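Local atomic coordinates of archaeal flagellar ATP-binding protein FlaH (Methanocaldococcus jannaschii DSM 2661, PDB entry 4WIA), a protein that probably binds ATP and magnesium as an accessory component of the archaellum, the archaeal flagellum. Residues Ile30-Glu35 against Val42-Leu47; Val140-Leu145 against Glu170-Ile175; Phe148-Thr153 against Ser179-Ile184; Ile215-Arg218 against Gly224-Val227. All coordinates share one frame; numbering follows the deposited sequence.

Interaction 1 (Ile30-Glu35 against Val42-Leu47)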
loop_
_atom_site.group_PDB
_atom_site.type_symbol
_atom_site.label_atom_id
_atom_site.label_comp_id
_atom_site.label_asym_id
_atom_site.label_seq_id
_atom_site.Cartn_x
_atom_site.Cartn_y
_atom_site.Cartn_z
ATOM N N ILE A 30 21.718 11.065 2.448
ATOM C CA ILE A 30 22.188 9.929 3.140
ATOM C C ILE A 30 23.462 9.466 2.479
ATOM O O ILE A 30 23.506 9.229 1.283
ATOM C CB ILE A 30 21.165 8.785 3.029
ATOM C CG1 ILE A 30 19.780 9.281 3.451
ATOM C CG2 ILE A 30 21.610 7.598 3.877
ATOM C CD1 ILE A 30 18.725 8.199 3.585
ATOM N N ILE A 31 24.504 9.347 3.254
ATOM C CA ILE A 31 25.748 8.800 2.767
ATOM C C ILE A 31 25.998 7.447 3.407
ATOM O O ILE A 31 26.022 7.328 4.627
ATOM C CB ILE A 31 26.936 9.750 3.113
ATOM C CG1 ILE A 31 26.724 11.103 2.445
ATOM C CG2 ILE A 31 28.261 9.135 2.660
ATOM C CD1 ILE A 31 26.676 11.060 0.935
ATOM N N ILE A 32 26.188 6.440 2.586
ATOM C CA ILE A 32 26.520 5.120 3.057
ATOM C C ILE A 32 27.940 4.787 2.725
ATOM O O ILE A 32 28.272 4.609 1.577
ATOM C CB ILE A 32 25.578 4.084 2.465
ATOM C CG1 ILE A 32 24.111 4.498 2.759
ATOM C CG2 ILE A 32 25.877 2.736 3.101
ATOM C CD1 ILE A 32 23.075 3.643 2.033
ATOM N N GLU A 33 28.791 4.766 3.734
ATOM C CA GLU A 33 30.213 4.706 3.529
ATOM C C GLU A 33 30.744 3.414 4.097
ATOM O O GLU A 33 30.566 3.129 5.296
ATOM C CB GLU A 33 30.904 5.904 4.228
ATOM C CG GLU A 33 32.437 5.773 4.332
ATOM C CD GLU A 33 33.159 6.956 4.945
ATOM O OE1 GLU A 33 32.504 7.870 5.491
ATOM O OE2 GLU A 33 34.421 6.981 4.845
ATOM N N GLY A 34 31.478 2.661 3.287
ATOM C CA GLY A 34 32.108 1.447 3.772
ATOM C C GLY A 34 32.870 0.816 2.638
ATOM O O GLY A 34 32.652 1.148 1.482
ATOM N N GLU A 35 33.719 -0.136 2.977
ATOM C CA GLU A 35 34.498 -0.849 1.994
ATOM C C GLU A 35 33.670 -1.804 1.115
ATOM O O GLU A 35 32.474 -2.022 1.331
ATOM C CB GLU A 35 35.607 -1.624 2.693
ATOM C CG GLU A 35 36.485 -0.713 3.510
ATOM C CD GLU A 35 37.814 -1.316 3.864
ATOM O OE1 GLU A 35 38.479 -0.733 4.741
ATOM O OE2 GLU A 35 38.188 -2.344 3.268
ATOM N N VAL A 42 23.088 -3.453 -1.280
ATOM C CA VAL A 42 21.848 -4.129 -0.805
ATOM C C VAL A 42 20.990 -3.217 0.068
ATOM O O VAL A 42 19.785 -3.188 -0.036
ATOM C CB VAL A 42 22.172 -5.431 -0.074
ATOM C CG1 VAL A 42 20.943 -5.963 0.605
ATOM C CG2 VAL A 42 22.684 -6.459 -1.054
ATOM N N LEU A 43 21.640 -2.372 0.854
ATOM C CA LEU A 43 20.913 -1.416 1.660
ATOM C C LEU A 43 20.202 -0.419 0.806
ATOM O O LEU A 43 19.052 -0.086 1.095
ATOM C CB LEU A 43 21.880 -0.698 2.554
ATOM C CG LEU A 43 21.354 -0.048 3.803
ATOM C CD1 LEU A 43 20.608 -1.052 4.683
ATOM C CD2 LEU A 43 22.510 0.576 4.573
ATOM N N CYS A 44 20.863 0.057 -0.283
ATOM C CA CYS A 44 20.202 0.990 -1.213
ATOM C C CYS A 44 19.040 0.344 -1.859
ATOM O O CYS A 44 18.028 0.957 -2.092
ATOM C CB CYS A 44 21.186 1.455 -2.339
ATOM S SG CYS A 44 22.485 2.558 -1.745
ATOM N N GLN A 45 19.206 -0.936 -2.160
ATOM C CA GLN A 45 18.158 -1.739 -2.827
ATOM C C GLN A 45 16.936 -1.950 -1.951
ATOM O O GLN A 45 15.816 -1.783 -2.424
ATOM C CB GLN A 45 18.761 -3.052 -3.280
ATOM C CG GLN A 45 19.630 -2.852 -4.488
ATOM C CD GLN A 45 20.711 -3.893 -4.675
ATOM O OE1 GLN A 45 20.677 -5.001 -4.117
ATOM N NE2 GLN A 45 21.690 -3.545 -5.542
ATOM N N ARG A 46 17.168 -2.253 -0.664
ATOM C CA ARG A 46 16.074 -2.355 0.318
ATOM C C ARG A 46 15.342 -1.018 0.442
ATOM O O ARG A 46 14.088 -0.966 0.486
ATOM C CB ARG A 46 16.606 -2.780 1.686
ATOM C CG ARG A 46 15.678 -2.476 2.873
ATOM C CD ARG A 46 14.404 -3.318 2.813
ATOM N NE ARG A 46 13.491 -3.043 3.927
ATOM C CZ ARG A 46 12.627 -2.034 3.989
ATOM N NH1 ARG A 46 12.567 -1.130 3.027
ATOM N NH2 ARG A 46 11.817 -1.929 5.022
ATOM N N LEU A 47 16.115 0.055 0.543
ATOM C CA LEU A 47 15.467 1.377 0.659
ATOM C C LEU A 47 14.650 1.690 -0.578
ATOM O O LEU A 47 13.504 2.122 -0.491
ATOM C CB LEU A 47 16.517 2.443 0.914
ATOM C CG LEU A 47 17.101 2.318 2.325
ATOM C CD1 LEU A 47 18.309 3.217 2.498
ATOM C CD2 LEU A 47 16.053 2.633 3.401
#
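I32 reaches from its strand into the flank of the helix that follows, where L43 and C44 receive it. Its CB stays back: the nearest atom of L43, CD2, is 5.1 Å from I32 CB. There the side chain forks. The CG2 branch lies anti to the backbone N and passes L43 at the margin of contact, 4.3 Å from I32 CG2 to L43 CD2. The longer branch does the touching. CG1 itself serves as a spacer, lying beside the backbone N (chi1 -54°), and with chi2 at 171° the chain runs on extended, so that CD1 is carried farthest from the strand. This methyl meets two atoms from different directions: L43 CD2 lies 4.0 Å from I32 CD1, and C44 SG is also 4.0 Å from I32 CD1. L47, one turn along the helix from L43, stands a little farther off, with 4.8 Å between L47 CD1 and I32 CD1.

The GxxxxGKS run from G34 to S41 leads from the end of the strand into the first turn of helix 40-53, and its strand-loop-helix course fits a P-loop (Walker A motif), with K40 and S41 probably binding ATP, and S41 magnesium as well. The side chain of I32 comes to about 4 Å from that of K40, whose NZ is hydrogen-bonded to G34 O. L43 and I32 cross at a slant. I160 of strand 158-163 and T186 of strand 182-191 also touch I32, while C44 rests on T162.

Interaction 2 (Val140-Leu145 against Glu170-Ile175)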
loop_
_atom_site.group_PDB
_atom_site.type_symbol
_atom_site.label_atom_id
_atom_site.label_comp_id
_atom_site.label_asym_id
_atom_site.label_seq_id
_atom_site.Cartn_x
_atom_site.Cartn_y
_atom_site.Cartn_z
ATOM N N VAL A 140 34.922 20.348 -11.990
ATOM C CA VAL A 140 33.916 20.198 -10.961
ATOM C C VAL A 140 34.587 19.502 -9.786
ATOM O O VAL A 140 35.172 18.416 -9.952
ATOM C CB VAL A 140 32.699 19.361 -11.416
ATOM C CG1 VAL A 140 31.676 19.250 -10.283
ATOM C CG2 VAL A 140 32.067 19.959 -12.658
ATOM N N ASN A 141 34.487 20.112 -8.607
ATOM C CA ASN A 141 34.946 19.483 -7.355
ATOM C C ASN A 141 33.790 19.086 -6.399
ATOM O O ASN A 141 32.597 19.313 -6.672
ATOM C CB ASN A 141 36.023 20.357 -6.677
ATOM C CG ASN A 141 35.475 21.625 -6.034
ATOM O OD1 ASN A 141 34.432 21.636 -5.397
ATOM N ND2 ASN A 141 36.229 22.698 -6.164
ATOM N N VAL A 142 34.170 18.457 -5.296
ATOM C CA VAL A 142 33.224 17.857 -4.334
ATOM C C VAL A 142 32.321 18.875 -3.669
ATOM O O VAL A 142 31.139 18.628 -3.526
ATOM C CB VAL A 142 33.976 16.997 -3.281
ATOM C CG1 VAL A 142 33.008 16.327 -2.294
ATOM C CG2 VAL A 142 34.742 15.925 -4.027
ATOM N N ASP A 143 32.873 20.013 -3.271
ATOM C CA ASP A 143 32.080 21.089 -2.678
ATOM C C ASP A 143 30.949 21.512 -3.622
ATOM O O ASP A 143 29.851 21.853 -3.176
ATOM C CB ASP A 143 32.984 22.293 -2.380
ATOM C CG ASP A 143 34.040 21.977 -1.356
ATOM O OD1 ASP A 143 33.699 21.491 -0.256
ATOM O OD2 ASP A 143 35.224 22.209 -1.637
ATOM N N ASP A 144 31.258 21.527 -4.927
ATOM C CA ASP A 144 30.273 21.906 -5.957
ATOM C C ASP A 144 29.199 20.856 -6.028
ATOM O O ASP A 144 28.017 21.154 -6.141
ATOM C CB ASP A 144 30.899 22.001 -7.347
ATOM C CG ASP A 144 31.987 23.080 -7.455
ATOM O OD1 ASP A 144 31.858 24.173 -6.871
ATOM O OD2 ASP A 144 32.969 22.821 -8.167
ATOM N N LEU A 145 29.627 19.611 -6.024
ATOM C CA LEU A 145 28.679 18.531 -6.093
ATOM C C LEU A 145 27.774 18.531 -4.867
ATOM O O LEU A 145 26.554 18.376 -4.986
ATOM C CB LEU A 145 29.408 17.199 -6.199
ATOM C CG LEU A 145 28.511 15.975 -6.326
ATOM C CD1 LEU A 145 27.805 15.947 -7.677
ATOM C CD2 LEU A 145 29.367 14.744 -6.093
ATOM N N GLU A 170 41.000 11.147 2.298
ATOM C CA GLU A 170 40.339 11.531 3.535
ATOM C C GLU A 170 39.863 12.969 3.485
ATOM O O GLU A 170 38.821 13.310 4.030
ATOM C CB GLU A 170 41.305 11.325 4.706
ATOM C CG GLU A 170 40.741 11.378 6.119
ATOM C CD GLU A 170 39.395 10.702 6.370
ATOM O OE1 GLU A 170 38.846 9.878 5.597
ATOM O OE2 GLU A 170 38.860 11.037 7.435
ATOM N N SER A 171 40.642 13.810 2.824
ATOM C CA SER A 171 40.281 15.219 2.671
ATOM C C SER A 171 38.887 15.306 2.031
ATOM O O SER A 171 38.008 16.003 2.534
ATOM C CB SER A 171 41.363 15.978 1.878
ATOM O OG SER A 171 41.456 15.497 0.544
ATOM N N VAL A 172 38.665 14.524 0.987
ATOM C CA VAL A 172 37.393 14.535 0.274
ATOM C C VAL A 172 36.261 13.893 1.102
ATOM O O VAL A 172 35.103 14.383 1.160
ATOM C CB VAL A 172 37.555 13.791 -1.062
ATOM C CG1 VAL A 172 36.239 13.761 -1.808
ATOM C CG2 VAL A 172 38.635 14.421 -1.923
ATOM N N LEU A 173 36.595 12.788 1.740
ATOM C CA LEU A 173 35.597 12.035 2.520
ATOM C C LEU A 173 35.017 12.906 3.629
ATOM O O LEU A 173 33.806 12.943 3.807
ATOM C CB LEU A 173 36.236 10.764 3.099
ATOM C CG LEU A 173 36.642 9.685 2.084
ATOM C CD1 LEU A 173 37.550 8.609 2.702
ATOM C CD2 LEU A 173 35.433 9.080 1.416
ATOM N N THR A 174 35.888 13.589 4.374
ATOM C CA THR A 174 35.466 14.521 5.427
ATOM C C THR A 174 34.417 15.527 4.946
ATOM O O THR A 174 33.514 15.878 5.694
ATOM C CB THR A 174 36.671 15.297 5.941
ATOM O OG1 THR A 174 37.602 14.405 6.581
ATOM C CG2 THR A 174 36.247 16.363 6.930
ATOM N N ILE A 175 34.522 15.975 3.695
ATOM C CA ILE A 175 33.594 16.970 3.156
ATOM C C ILE A 175 32.259 16.354 2.926
ATOM O O ILE A 175 31.220 16.941 3.197
ATOM C CB ILE A 175 34.126 17.594 1.820
ATOM C CG1 ILE A 175 35.362 18.442 2.103
ATOM C CG2 ILE A 175 33.052 18.438 1.133
ATOM C CD1 ILE A 175 36.191 18.731 0.876
#
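V142 sets its two methyls against different residues of helix 170-179. CG2 presses on V172, and the 3.4 Å between V142 CG2 and V172 CG1 is tighter than ordinary carbon contact. CG1 turns to I175, with 4.0 Å from V142 CG1 to I175 CG2. That same I175 methyl also touches the neighbouring D143, whose OD1 comes to 3.4 Å from I175 CG2 as the two side chains cross at about a right angle. With CG1 of I175 beside the backbone N (chi1 -68°), CG2 stands anti to that N and lies between V142 and D143. Cutting I175 back to an alanine removes CG2 and the longer branch, and is likely to open a gap beside V142 CG1 and leave D143 OD1 without the methyl next to it.

Behind this shell, N141 and D144 fix the start of the helix that carries V142. D144 N gives a hydrogen bond to N141 OD1 (3.2 Å), and N141 N returns one to D144 OD2 (3.1 Å), reaching the carboxylate oxygen on its anti side, tilted out of the carboxylate plane. I133 of helix 129-134 also touches V142. The reciprocal pair is a capping box, here opening a helix that packs through its first turn on a neighbouring helix of a RecA-like alpha/beta fold.

Interaction 3 (Phe148-Thr153 against Ser179-Ile184)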
loop_
_atom_site.group_PDB
_atom_site.type_symbol
_atom_site.label_atom_id
_atom_site.label_comp_id
_atom_site.label_asym_id
_atom_site.label_seq_id
_atom_site.Cartn_x
_atom_site.Cartn_y
_atom_site.Cartn_z
ATOM N N PHE A 148 25.276 21.242 -4.995
ATOM C CA PHE A 148 24.223 20.891 -5.906
ATOM C C PHE A 148 23.210 19.939 -5.263
ATOM O O PHE A 148 21.991 20.122 -5.370
ATOM C CB PHE A 148 24.830 20.238 -7.150
ATOM C CG PHE A 148 23.799 19.541 -7.993
ATOM C CD1 PHE A 148 22.967 20.277 -8.819
ATOM C CD2 PHE A 148 23.569 18.187 -7.841
ATOM C CE1 PHE A 148 21.989 19.677 -9.556
ATOM C CE2 PHE A 148 22.582 17.556 -8.590
ATOM C CZ PHE A 148 21.784 18.307 -9.457
ATOM N N PHE A 149 23.715 18.883 -4.635
ATOM C CA PHE A 149 22.822 17.948 -3.866
ATOM C C PHE A 149 21.985 18.672 -2.801
ATOM O O PHE A 149 20.791 18.391 -2.655
ATOM C CB PHE A 149 23.614 16.819 -3.199
ATOM C CG PHE A 149 24.098 15.749 -4.142
ATOM C CD1 PHE A 149 23.606 15.619 -5.419
ATOM C CD2 PHE A 149 25.085 14.885 -3.721
ATOM C CE1 PHE A 149 24.080 14.656 -6.254
ATOM C CE2 PHE A 149 25.550 13.889 -4.547
ATOM C CZ PHE A 149 25.034 13.760 -5.809
ATOM N N LYS A 150 22.610 19.591 -2.083
ATOM C CA LYS A 150 21.882 20.424 -1.101
ATOM C C LYS A 150 20.721 21.242 -1.700
ATOM O O LYS A 150 19.690 21.436 -1.078
ATOM C CB LYS A 150 22.856 21.358 -0.348
ATOM C CG LYS A 150 23.684 20.615 0.687
ATOM C CD LYS A 150 22.866 19.694 1.592
ATOM C CE LYS A 150 23.864 18.977 2.503
ATOM N NZ LYS A 150 23.434 18.641 3.862
ATOM N N ARG A 151 20.928 21.694 -2.917
ATOM C CA ARG A 151 19.963 22.430 -3.694
ATOM C C ARG A 151 18.798 21.504 -4.049
ATOM O O ARG A 151 17.636 21.856 -3.871
ATOM C CB ARG A 151 20.711 22.935 -4.957
ATOM C CG ARG A 151 20.600 24.390 -5.292
ATOM C CD ARG A 151 21.975 25.003 -5.683
ATOM N NE ARG A 151 22.567 24.420 -6.910
ATOM C CZ ARG A 151 23.875 24.341 -7.206
ATOM N NH1 ARG A 151 24.255 23.748 -8.343
ATOM N NH2 ARG A 151 24.809 24.831 -6.378
ATOM N N ILE A 152 19.091 20.275 -4.434
ATOM C CA ILE A 152 18.016 19.317 -4.723
ATOM C C ILE A 152 17.274 18.834 -3.446
ATOM O O ILE A 152 16.032 18.749 -3.437
ATOM C CB ILE A 152 18.557 18.117 -5.487
ATOM C CG1 ILE A 152 19.213 18.542 -6.787
ATOM C CG2 ILE A 152 17.474 17.093 -5.722
ATOM C CD1 ILE A 152 18.271 19.025 -7.860
ATOM N N THR A 153 17.999 18.521 -2.384
ATOM C CA THR A 153 17.329 18.085 -1.128
ATOM C C THR A 153 16.530 19.199 -0.522
ATOM O O THR A 153 15.523 18.955 0.133
ATOM C CB THR A 153 18.289 17.489 -0.078
ATOM O OG1 THR A 153 19.363 18.387 0.221
ATOM C CG2 THR A 153 18.887 16.223 -0.603
ATOM N N SER A 179 28.614 17.123 4.758
ATOM C CA SER A 179 27.456 17.460 4.009
ATOM C C SER A 179 26.314 16.484 4.306
ATOM O O SER A 179 25.146 16.815 4.236
ATOM C CB SER A 179 27.871 17.458 2.546
ATOM O OG SER A 179 27.057 18.336 1.795
ATOM N N ALA A 180 26.635 15.263 4.665
ATOM C CA ALA A 180 25.575 14.280 4.913
ATOM C C ALA A 180 24.574 14.785 5.993
ATOM O O ALA A 180 24.989 15.346 6.986
ATOM C CB ALA A 180 26.196 12.965 5.362
ATOM N N THR A 181 23.272 14.592 5.789
ATOM C CA THR A 181 22.335 14.737 6.871
ATOM C C THR A 181 22.216 13.407 7.651
ATOM O O THR A 181 22.008 13.406 8.869
ATOM C CB THR A 181 20.943 15.163 6.389
ATOM O OG1 THR A 181 20.353 14.104 5.618
ATOM C CG2 THR A 181 21.046 16.418 5.607
HETATM N N MSE A 182 22.332 12.291 6.950
HETATM C CA MSE A 182 22.355 10.999 7.571
HETATM C C MSE A 182 23.601 10.297 7.110
HETATM O O MSE A 182 23.791 10.081 5.940
HETATM C CB MSE A 182 21.109 10.220 7.188
HETATM C CG MSE A 182 21.045 8.884 7.926
HETATM SE SE MSE A 182 19.445 7.948 7.353
HETATM C CE MSE A 182 19.335 6.653 8.788
ATOM N N LEU A 183 24.457 9.914 8.036
ATOM C CA LEU A 183 25.643 9.183 7.712
ATOM C C LEU A 183 25.635 7.772 8.314
ATOM O O LEU A 183 25.517 7.600 9.525
ATOM C CB LEU A 183 26.850 9.919 8.230
ATOM C CG LEU A 183 28.197 9.229 7.962
ATOM C CD1 LEU A 183 28.589 9.264 6.475
ATOM C CD2 LEU A 183 29.309 9.847 8.825
ATOM N N ILE A 184 25.798 6.782 7.453
ATOM C CA ILE A 184 25.758 5.416 7.837
ATOM C C ILE A 184 27.036 4.765 7.397
ATOM O O ILE A 184 27.403 4.822 6.211
ATOM C CB ILE A 184 24.610 4.668 7.150
ATOM C CG1 ILE A 184 23.297 5.344 7.448
ATOM C CG2 ILE A 184 24.585 3.230 7.626
ATOM C CD1 ILE A 184 22.139 4.795 6.623
#
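K150 stretches from helix 142-153 to the last residue of helix 170-179, where its NZ donates a hydrogen bond to S179 O. The amino group lies in the carbonyl plane of S179, but the modelled 2.5 Å between K150 NZ and S179 O is unusually short, and the exact position of the amino group is doubtful. The lysine gets there by a bent path. CG starts beside the backbone N, a turn at chi2 (-48°) swings the chain across, CB to CE runs straight, and a second bend at chi4 brings NZ onto the carbonyl. CE passes alongside the serine hydroxyl, with 3.3 Å between K150 CE and S179 OG. S179 OG is roughly anti to its own backbone N (chi1 -153°), placing it on the lysine's side. T181 turns CG2 to the amino group, 3.7 Å from K150 NZ, while its OG1 bonds to L29 N. An ammonium at the C-terminal end of a helix would be expected to be favourable, since helix carbonyls point that way.

Beyond the lysine, F149 packs on I159 and C161 of strand 158-163, and M182 bonds through its backbone to I31. The bridge thus joins two neighbouring helices just where the chain leaves helix 170-179 for strand 182-191.

Interaction 4 (Ile215-Arg218 against Gly224-Val227)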
loop_
_atom_site.group_PDB
_atom_site.type_symbol
_atom_site.label_atom_id
_atom_site.label_comp_id
_atom_site.label_asym_id
_atom_site.label_seq_id
_atom_site.Cartn_x
_atom_site.Cartn_y
_atom_site.Cartn_z
ATOM N N ILE A 215 22.689 -1.312 13.405
ATOM C CA ILE A 215 21.724 -2.217 12.781
ATOM C C ILE A 215 22.484 -3.409 12.194
ATOM O O ILE A 215 23.242 -3.280 11.234
ATOM C CB ILE A 215 20.910 -1.495 11.726
ATOM C CG1 ILE A 215 20.112 -0.357 12.374
ATOM C CG2 ILE A 215 19.952 -2.454 11.063
ATOM C CD1 ILE A 215 19.537 0.626 11.362
ATOM N N VAL A 216 22.331 -4.578 12.830
ATOM C CA VAL A 216 22.961 -5.794 12.331
ATOM C C VAL A 216 22.030 -6.508 11.357
ATOM O O VAL A 216 20.842 -6.576 11.577
ATOM C CB VAL A 216 23.328 -6.730 13.464
ATOM C CG1 VAL A 216 24.007 -7.976 12.929
ATOM C CG2 VAL A 216 24.226 -6.006 14.467
ATOM N N PHE A 217 22.577 -6.986 10.245
ATOM C CA PHE A 217 21.796 -7.766 9.288
ATOM C C PHE A 217 22.648 -8.758 8.539
ATOM O O PHE A 217 23.879 -8.709 8.606
ATOM C CB PHE A 217 21.046 -6.876 8.289
ATOM C CG PHE A 217 21.930 -5.986 7.450
ATOM C CD1 PHE A 217 22.352 -4.745 7.928
ATOM C CD2 PHE A 217 22.320 -6.354 6.166
ATOM C CE1 PHE A 217 23.168 -3.910 7.164
ATOM C CE2 PHE A 217 23.127 -5.500 5.383
ATOM C CZ PHE A 217 23.556 -4.283 5.892
ATOM N N ARG A 218 21.966 -9.677 7.856
ATOM C CA ARG A 218 22.589 -10.532 6.865
ATOM C C ARG A 218 21.715 -10.452 5.610
ATOM O O ARG A 218 20.549 -10.068 5.651
ATOM C CB ARG A 218 22.746 -11.952 7.372
ATOM C CG ARG A 218 21.447 -12.674 7.639
ATOM C CD ARG A 218 21.542 -13.799 8.669
ATOM N NE ARG A 218 20.261 -13.947 9.391
ATOM C CZ ARG A 218 19.802 -13.085 10.315
ATOM N NH1 ARG A 218 18.633 -13.294 10.924
ATOM N NH2 ARG A 218 20.510 -12.001 10.636
ATOM N N GLY A 224 16.169 -10.719 1.236
ATOM C CA GLY A 224 16.910 -9.487 1.171
ATOM C C GLY A 224 17.511 -9.349 2.545
ATOM O O GLY A 224 18.055 -10.304 3.108
ATOM N N ILE A 225 17.432 -8.129 3.047
ATOM C CA ILE A 225 17.923 -7.791 4.338
ATOM C C ILE A 225 17.072 -8.564 5.365
ATOM O O ILE A 225 15.864 -8.354 5.443
ATOM C CB ILE A 225 17.724 -6.271 4.575
ATOM C CG1 ILE A 225 18.708 -5.435 3.828
ATOM C CG2 ILE A 225 17.937 -5.867 6.012
ATOM C CD1 ILE A 225 18.558 -5.624 2.373
ATOM N N ALA A 226 17.734 -9.429 6.128
ATOM C CA ALA A 226 17.169 -10.015 7.341
ATOM C C ALA A 226 17.801 -9.241 8.493
ATOM O O ALA A 226 18.983 -9.393 8.745
ATOM C CB ALA A 226 17.516 -11.470 7.430
ATOM N N VAL A 227 17.021 -8.389 9.149
ATOM C CA VAL A 227 17.499 -7.592 10.282
ATOM C C VAL A 227 17.489 -8.425 11.545
ATOM O O VAL A 227 16.523 -9.072 11.866
ATOM C CB VAL A 227 16.592 -6.389 10.506
ATOM C CG1 VAL A 227 17.191 -5.484 11.554
ATOM C CG2 VAL A 227 16.444 -5.632 9.211
#
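A226 N donates to R218 O over 2.9 Å, an almost straight bond (170° at the hydrogen). The return bond runs from R218 N to A226 O at 3.1 Å, making R218 and A226 a hydrogen-bonded antiparallel pair. A226 O has a further neighbour in F217 CA, a CA-H...O contact of 3.3 Å. F217 and V227 form the adjoining non-hydrogen-bonded pair. The strand segments diverge from strict antiparallel, at 130° between their directions, and form a beta hairpin.

On the face that bears R218 and A226, the arginine folds back over its partner. CG occupies the position between the backbone N and the carbonyl carbon (chi1 65°), the chain runs extended to NE, and a turn at its end lays the guanidinium face over the alanine methyl, with A226 CB 4.0 Å from R218 CZ. E220 and E228 lie near its nitrogens as long, weak ion pairs. A glutamate in its place would probably uncover the A226 methyl and add a third negative charge beside these two acids.

On the other face, I225 CG2 touches the root of the phenylalanine, 4.0 Å from F217 CB, and meets the ring obliquely. I215 and V227 cross through their methyls, I215 CG2 to V227 CG1 at 4.1 Å. I225 also packs on V42 and R46 of helix 40-53, and V42 probably binds ATP. The chemistry differs by side: backbone bonds set the register, apolar side chains line the face bearing F217, while the face bearing R218 sets a guanidinium over a methyl, with only long, weak ion pairs around it.

In the fold
Interaction 1 comes first from the N terminus, closing the short P-loop between strand 29-33 and helix 40-53, which with the helix start carries the probable ATP-binding residues T38, K40, S41 and V42. Helix 142-153 later supplies the first segments of interactions 2 and 3. Their partners follow in the same order on helix 170-179 and at the turn between it and strand 182-191, so the two contacts cross rather than nest, each closing a stretch of chain that contains strand 158-163. Interaction 4 closes the final hairpin. Interactions 1 and 3 share the sheet through neighbouring strands 29-33 and 182-191, and I225 ties interaction 4 to helix 40-53. Interactions 2 and 4 lie about 30 Å apart between centres.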